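Local coordinates for protein SGNH-hydrolase family esterase (Altererythrobacter indicus, PDB 7C2A) that is an esterase of the SGNH-hydrolase family that may hydrolyse lysophospholipids, at residues Ile111-Met116 / Tyr136-Tyr141. Residues are numbered along the deposited sequence; the frame is centred on the assembly and turned at random.
Sequences ILLMGM and YLAEKY
Leu113 reaches from the strand to the helix with one methyl: its CD2 sits 3.9 Å from CB of Leu137. The same methyl faces the start of the next residue, with Ala138 N at 4.1 Å and Ala138 CB at 4.4 Å, so it rests on the helix backbone between two successive side chains. The CB of Leu113 already points toward the helix; with CG anti to the backbone N (chi1 -167°), CD2 ends against it. Leu137 lies across it at about a right angle, and its CB, not the branch, does the touching. Nearer the strand's start, Ile111 CD1 comes within 4.4 Å of Tyr141 O, a loose approach to the residue where the chain leaves helical geometry. The side chains that meet are apolar, and the segments share no hydrogen bond. The contact joins strand 111-114 of the parallel sheet to helix 133-140, which belongs to the helical connection leading to the neighbouring edge strand 144-146: a beta-alpha-beta crossover in the three-layer alpha/beta/alpha fold of SGNH hydrolases. Backbone hydrogen bonds pair Ile111 and Leu113 with Lys144, and Leu113 also with Val146. Leu145 touches both Leu113 and Ala138, while Leu137 continues onto Leu97 and Ser98 of helix 90-106. The Tyr141 ring turns away from the strand, and its OH is hydrogen-bonded to Glu102 OE2 on that same neighbouring helix.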
loop_
_atom_site.group_PDB
_atom_site.type_symbol
_atom_site.label_atom_id
_atom_site.label_comp_id
_atom_site.label_asym_id
_atom_site.label_seq_id
_atom_site.Cartn_x
_atom_site.Cartn_y
_atom_site.Cartn_z
ATOM N N ILE A 111 -3.799 -4.077 15.793
ATOM C CA ILE A 111 -3.194 -3.904 14.476
ATOM C C ILE A 111 -3.596 -5.051 13.559
ATOM O O ILE A 111 -3.481 -6.227 13.931
ATOM C CB ILE A 111 -1.660 -3.876 14.575
ATOM C CG1 ILE A 111 -1.184 -2.743 15.482
ATOM C CG2 ILE A 111 -1.029 -3.769 13.187
ATOM C CD1 ILE A 111 0.229 -2.943 15.972
ATOM N N LEU A 112 -4.002 -4.707 12.341
ATOM C CA LEU A 112 -4.059 -5.639 11.222
ATOM C C LEU A 112 -3.075 -5.149 10.166
ATOM O O LEU A 112 -3.187 -4.018 9.680
ATOM C CB LEU A 112 -5.471 -5.712 10.645
ATOM C CG LEU A 112 -5.643 -6.580 9.399
ATOM C CD1 LEU A 112 -5.299 -8.027 9.699
ATOM C CD2 LEU A 112 -7.064 -6.458 8.870
ATOM N N LEU A 113 -2.114 -5.989 9.811
ATOM C CA LEU A 113 -1.091 -5.656 8.832
ATOM C C LEU A 113 -1.460 -6.242 7.475
ATOM O O LEU A 113 -1.737 -7.437 7.372
ATOM C CB LEU A 113 0.243 -6.233 9.297
ATOM C CG LEU A 113 1.523 -5.769 8.609
ATOM C CD1 LEU A 113 1.744 -4.271 8.763
ATOM C CD2 LEU A 113 2.720 -6.533 9.155
ATOM N N MET A 114 -1.441 -5.400 6.445
ATOM C CA MET A 114 -1.732 -5.853 5.060
ATOM C C MET A 114 -0.397 -6.212 4.397
ATOM O O MET A 114 0.412 -5.305 4.146
ATOM C CB MET A 114 -2.437 -4.750 4.267
ATOM C CG MET A 114 -3.836 -4.446 4.788
ATOM S SD MET A 114 -4.840 -5.948 4.946
ATOM C CE MET A 114 -6.493 -5.268 4.816
ATOM N N GLY A 115 -0.173 -7.505 4.154
ATOM C CA GLY A 115 1.091 -7.977 3.557
ATOM C C GLY A 115 1.261 -7.521 2.120
ATOM O O GLY A 115 0.319 -7.654 1.333
ATOM N N MET A 116 2.442 -6.995 1.800
ATOM C CA MET A 116 2.757 -6.566 0.414
ATOM C C MET A 116 3.731 -7.587 -0.181
ATOM O O MET A 116 4.483 -8.201 0.582
ATOM C CB MET A 116 3.381 -5.167 0.383
ATOM C CG MET A 116 2.518 -4.099 1.049
ATOM S SD MET A 116 0.814 -3.994 0.423
ATOM C CE MET A 116 1.107 -3.531 -1.282
ATOM N N TYR A 136 7.439 -11.249 9.702
ATOM C CA TYR A 136 8.303 -10.903 10.820
ATOM C C TYR A 136 7.644 -9.849 11.703
ATOM O O TYR A 136 7.615 -9.976 12.935
ATOM C CB TYR A 136 9.648 -10.400 10.298
ATOM C CG TYR A 136 10.522 -9.838 11.386
ATOM C CD1 TYR A 136 11.351 -10.669 12.131
ATOM C CD2 TYR A 136 10.522 -8.484 11.670
ATOM C CE1 TYR A 136 12.149 -10.164 13.133
ATOM C CE2 TYR A 136 11.323 -7.967 12.676
ATOM C CZ TYR A 136 12.129 -8.818 13.397
ATOM O OH TYR A 136 12.926 -8.308 14.395
ATOM N N LEU A 137 7.123 -8.786 11.088
ATOM C CA LEU A 137 6.510 -7.703 11.851
ATOM C C LEU A 137 5.257 -8.169 12.576
ATOM O O LEU A 137 5.012 -7.766 13.720
ATOM C CB LEU A 137 6.156 -6.552 10.917
ATOM C CG LEU A 137 7.335 -5.768 10.347
ATOM C CD1 LEU A 137 6.902 -4.999 9.098
ATOM C CD2 LEU A 137 7.915 -4.826 11.397
ATOM N N ALA A 138 4.435 -8.990 11.915
ATOM C CA ALA A 138 3.203 -9.450 12.544
ATOM C C ALA A 138 3.504 -10.259 13.797
ATOM O O ALA A 138 2.833 -10.101 14.823
ATOM C CB ALA A 138 2.379 -10.266 11.548
ATOM N N GLU A 139 4.505 -11.134 13.734
ATOM C CA GLU A 139 4.881 -11.902 14.916
ATOM C C GLU A 139 5.427 -10.988 15.999
ATOM O O GLU A 139 5.024 -11.073 17.165
ATOM C CB GLU A 139 5.924 -12.953 14.538
ATOM C CG GLU A 139 6.053 -14.096 15.542
ATOM C CD GLU A 139 6.939 -13.753 16.728
ATOM O OE1 GLU A 139 7.754 -12.813 16.617
ATOM O OE2 GLU A 139 6.826 -14.435 17.771
ATOM N N LYS A 140 6.340 -10.092 15.626
ATOM C CA LYS A 140 7.022 -9.290 16.631
ATOM C C LYS A 140 6.052 -8.391 17.377
ATOM O O LYS A 140 6.172 -8.212 18.596
ATOM C CB LYS A 140 8.118 -8.467 15.967
ATOM C CG LYS A 140 8.900 -7.616 16.946
ATOM C CD LYS A 140 10.092 -6.956 16.285
ATOM C CE LYS A 140 10.787 -5.997 17.242
ATOM N NZ LYS A 140 12.033 -5.446 16.648
ATOM N N TYR A 141 5.077 -7.821 16.674
ATOM C CA TYR A 141 4.185 -6.834 17.257
ATOM C C TYR A 141 2.801 -7.385 17.564
ATOM O O TYR A 141 1.880 -6.603 17.822
ATOM C CB TYR A 141 4.136 -5.578 16.380
ATOM C CG TYR A 141 5.479 -4.896 16.378
ATOM C CD1 TYR A 141 5.896 -4.164 17.475
ATOM C CD2 TYR A 141 6.357 -5.043 15.318
ATOM C CE1 TYR A 141 7.137 -3.570 17.503
ATOM C CE2 TYR A 141 7.602 -4.447 15.333
ATOM C CZ TYR A 141 7.991 -3.705 16.431
ATOM O OH TYR A 141 9.237 -3.115 16.446
#